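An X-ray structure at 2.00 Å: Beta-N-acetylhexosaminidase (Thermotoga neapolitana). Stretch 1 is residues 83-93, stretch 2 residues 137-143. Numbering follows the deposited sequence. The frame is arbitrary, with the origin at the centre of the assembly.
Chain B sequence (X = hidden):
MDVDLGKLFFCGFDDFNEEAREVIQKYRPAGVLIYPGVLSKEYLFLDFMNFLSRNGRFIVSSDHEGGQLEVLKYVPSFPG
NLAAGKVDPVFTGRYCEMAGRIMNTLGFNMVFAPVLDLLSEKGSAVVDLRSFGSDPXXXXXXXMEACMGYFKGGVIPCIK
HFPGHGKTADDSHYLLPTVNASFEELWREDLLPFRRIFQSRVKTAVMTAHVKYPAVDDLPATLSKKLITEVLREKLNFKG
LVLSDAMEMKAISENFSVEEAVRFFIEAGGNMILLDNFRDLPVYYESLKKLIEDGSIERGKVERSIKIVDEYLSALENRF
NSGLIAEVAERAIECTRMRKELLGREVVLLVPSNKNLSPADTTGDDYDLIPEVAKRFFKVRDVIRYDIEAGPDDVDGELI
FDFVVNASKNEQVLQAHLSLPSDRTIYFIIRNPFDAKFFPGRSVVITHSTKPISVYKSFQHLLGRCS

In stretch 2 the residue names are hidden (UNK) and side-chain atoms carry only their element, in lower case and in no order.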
# COMPACT_ATOMS: atom_id res chain seq x y z
N ALA B 83 -6.02 20.26 5.68
CA ALA B 83 -5.58 19.91 7.02
C ALA B 83 -4.11 20.18 7.16
O ALA B 83 -3.70 20.78 8.14
CB ALA B 83 -5.87 18.45 7.33
N ALA B 84 -3.33 19.80 6.15
CA ALA B 84 -1.87 19.99 6.22
C ALA B 84 -1.51 21.47 6.40
O ALA B 84 -0.67 21.82 7.24
CB ALA B 84 -1.19 19.43 4.94
N GLY B 85 -2.17 22.33 5.63
CA GLY B 85 -1.97 23.78 5.67
C GLY B 85 -2.25 24.34 7.06
O GLY B 85 -1.72 25.40 7.42
N LYS B 86 -3.12 23.67 7.82
CA LYS B 86 -3.35 24.15 9.20
C LYS B 86 -2.19 23.89 10.15
O LYS B 86 -2.20 24.40 11.28
CB LYS B 86 -4.61 23.55 9.79
CG LYS B 86 -5.92 24.02 9.15
CD LYS B 86 -5.91 25.55 8.82
CE LYS B 86 -5.95 26.35 10.09
NZ LYS B 86 -7.18 27.17 10.23
N VAL B 87 -1.20 23.11 9.72
CA VAL B 87 -0.20 22.55 10.61
C VAL B 87 1.18 22.96 10.12
O VAL B 87 1.35 23.28 8.94
CB VAL B 87 -0.36 21.00 10.67
CG1 VAL B 87 0.71 20.35 11.50
CG2 VAL B 87 -1.76 20.66 11.21
N ASP B 88 2.15 22.96 11.02
CA ASP B 88 3.56 23.08 10.68
C ASP B 88 3.94 22.37 9.37
O ASP B 88 3.83 21.13 9.27
CB ASP B 88 4.40 22.48 11.82
CG ASP B 88 5.89 22.77 11.68
OD1 ASP B 88 6.39 23.04 10.57
OD2 ASP B 88 6.58 22.70 12.71
N PRO B 89 4.43 23.14 8.38
CA PRO B 89 4.76 22.61 7.05
C PRO B 89 5.75 21.43 7.07
O PRO B 89 5.75 20.58 6.13
CB PRO B 89 5.38 23.84 6.33
CG PRO B 89 5.66 24.84 7.39
CD PRO B 89 4.65 24.60 8.47
N VAL B 90 6.56 21.34 8.11
CA VAL B 90 7.46 20.20 8.25
C VAL B 90 6.72 18.86 8.12
O VAL B 90 7.18 17.96 7.43
CB VAL B 90 8.22 20.25 9.60
CG1 VAL B 90 8.74 18.88 10.01
CG2 VAL B 90 9.33 21.26 9.48
N PHE B 91 5.57 18.76 8.75
CA PHE B 91 4.73 17.58 8.62
C PHE B 91 4.35 17.32 7.17
O PHE B 91 4.23 16.17 6.76
CB PHE B 91 3.51 17.68 9.53
CG PHE B 91 3.83 17.45 10.96
CD1 PHE B 91 4.03 16.14 11.44
CD2 PHE B 91 4.01 18.51 11.82
CE1 PHE B 91 4.37 15.91 12.74
CE2 PHE B 91 4.35 18.29 13.12
CZ PHE B 91 4.52 16.98 13.60
N THR B 92 4.15 18.37 6.37
CA THR B 92 3.88 18.15 4.94
C THR B 92 5.10 17.55 4.20
O THR B 92 4.96 16.63 3.36
CB THR B 92 3.44 19.48 4.25
OG1 THR B 92 2.29 20.01 4.95
CG2 THR B 92 3.17 19.27 2.76
N GLY B 93 6.28 18.08 4.49
CA GLY B 93 7.50 17.52 3.92
C GLY B 93 7.67 16.04 4.31
O GLY B 93 8.03 15.22 3.47
N UNK B 137 1.37 32.79 1.61
CA UNK B 137 2.60 32.43 2.28
C UNK B 137 2.52 31.01 2.88
O UNK B 137 3.52 30.25 2.88
o UNK B 137 5.46 32.22 3.59
c UNK B 137 2.96 33.47 3.33
o UNK B 137 6.42 33.66 2.25
c UNK B 137 5.45 33.30 2.93
c UNK B 137 4.20 34.20 2.91
N UNK B 138 1.35 30.66 3.40
CA UNK B 138 1.11 29.34 3.96
C UNK B 138 1.23 28.30 2.86
O UNK B 138 1.88 27.23 3.04
c UNK B 138 -0.33 30.20 5.84
c UNK B 138 -0.64 27.81 5.09
c UNK B 138 -0.30 29.27 4.64
N UNK B 139 0.61 28.60 1.72
CA UNK B 139 0.67 27.72 0.55
C UNK B 139 2.12 27.60 0.07
O UNK B 139 2.59 26.51 -0.30
c UNK B 139 -1.67 28.23 -0.17
c UNK B 139 -0.07 27.45 -1.93
c UNK B 139 -0.24 28.24 -0.60
N UNK B 140 2.85 28.71 0.10
CA UNK B 140 4.23 28.68 -0.35
C UNK B 140 5.12 27.79 0.53
O UNK B 140 5.94 27.05 -0.00
c UNK B 140 4.81 30.11 -0.44
N UNK B 141 5.01 27.90 1.86
CA UNK B 141 5.91 27.14 2.72
C UNK B 141 5.54 25.64 2.68
O UNK B 141 6.42 24.77 2.59
c UNK B 141 5.94 27.67 4.18
o UNK B 141 4.73 27.49 4.89
N UNK B 142 4.25 25.34 2.68
CA UNK B 142 3.81 23.95 2.62
C UNK B 142 4.13 23.32 1.25
O UNK B 142 4.46 22.14 1.17
c UNK B 142 2.00 24.08 4.36
c UNK B 142 2.32 23.85 2.92
c UNK B 142 1.66 25.24 6.20
n UNK B 142 1.50 23.96 6.49
c UNK B 142 1.71 23.21 5.36
n UNK B 142 1.99 25.34 4.93
N UNK B 143 4.02 24.11 0.20
CA UNK B 143 4.38 23.66 -1.14
C UNK B 143 5.86 23.38 -1.30
O UNK B 143 6.26 22.40 -1.99

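Position 137 opens the visible turn of a helix that began earlier in the chain. Its side chain has three carbons in a row, the third carrying two oxygens, and no atom of it comes within 8 Å of stretch 1. A carboxylate on a two-methylene arm is Glu 137. A charged group suits this exposed site, and OE2 is hydrogen-bonded elsewhere in the structure.

Position 138 has three side-chain carbons, one carrying the other two, and one of the branch carbons lies 3.5 Å from Gly 85 O. A beta-branched hydrocarbon without oxygen is Val 138, and the branch carbon is CG1. Its CA-to-CB bond points sideways to stretch 1. The contact is one of packing, an apolar methyl against a backbone carbonyl oxygen.

Position 139 repeats the pattern, one carbon bearing two more, and is Val 139. Here CB points away from stretch 1, and the side chain makes no contact with it. The residue is buried, a setting that suits a compact apolar side chain.

At position 140 a single carbon follows CA, which defines Ala 140. It too is buried and out of reach of stretch 1, and its methyl group leaves no polar atom to satisfy.

Position 141 shows one carbon and then one oxygen, which lies 3.8 Å from Pro 89 CG. This is the hydroxymethyl group of Ser 141, with chi1 p. The small side chain fits beside the proline ring without needing a polar partner across the contact.

Position 142 carries one carbon and then a five-membered ring of three carbons and two nitrogens, an imidazole, and one ring nitrogen lies 2.5 Å from Val 87 O. The residue is His 142. Both ring nitrogens are used. ND1 donates to Val 138 O of its own helix at 2.7 Å, while NE2 donates to Val 87 O across the contact at that short 2.5 Å. Donation from both implies a doubly protonated ring. Histidine suits the place because a flat ring with nitrogens at separate points of its rim can bridge the two backbones.

Position 143 has no side-chain atoms and is Gly 143. It makes no contact with stretch 1, and an ideal CB would clash with Val 139 O at 2.9 Å.

The contact is organised around His 142, which has more of its surface covered by the other stretch than any other residue here. Gly 85 CA lies over one ring face, 3.8 Å from the centroid, and Pro 89 CB over the opposite face, also at 3.8 Å and almost on the ring normal; both are CH-pi contacts. Thr 92 OG1 sits at the edge, 3.3 Å from His 142 CD2. The ring thus fills a pocket formed by Ala 84, Gly 85, Pro 89 and Thr 92. Just before Pro 89, Asp 88 caps the following helix, its OD1 accepting from Val 90 N at 3.0 Å. Packing on both faces and a hydrogen bond at the rim together hold the imidazole between the segments.

Stretch 2, residues 137-143: EVVASHG
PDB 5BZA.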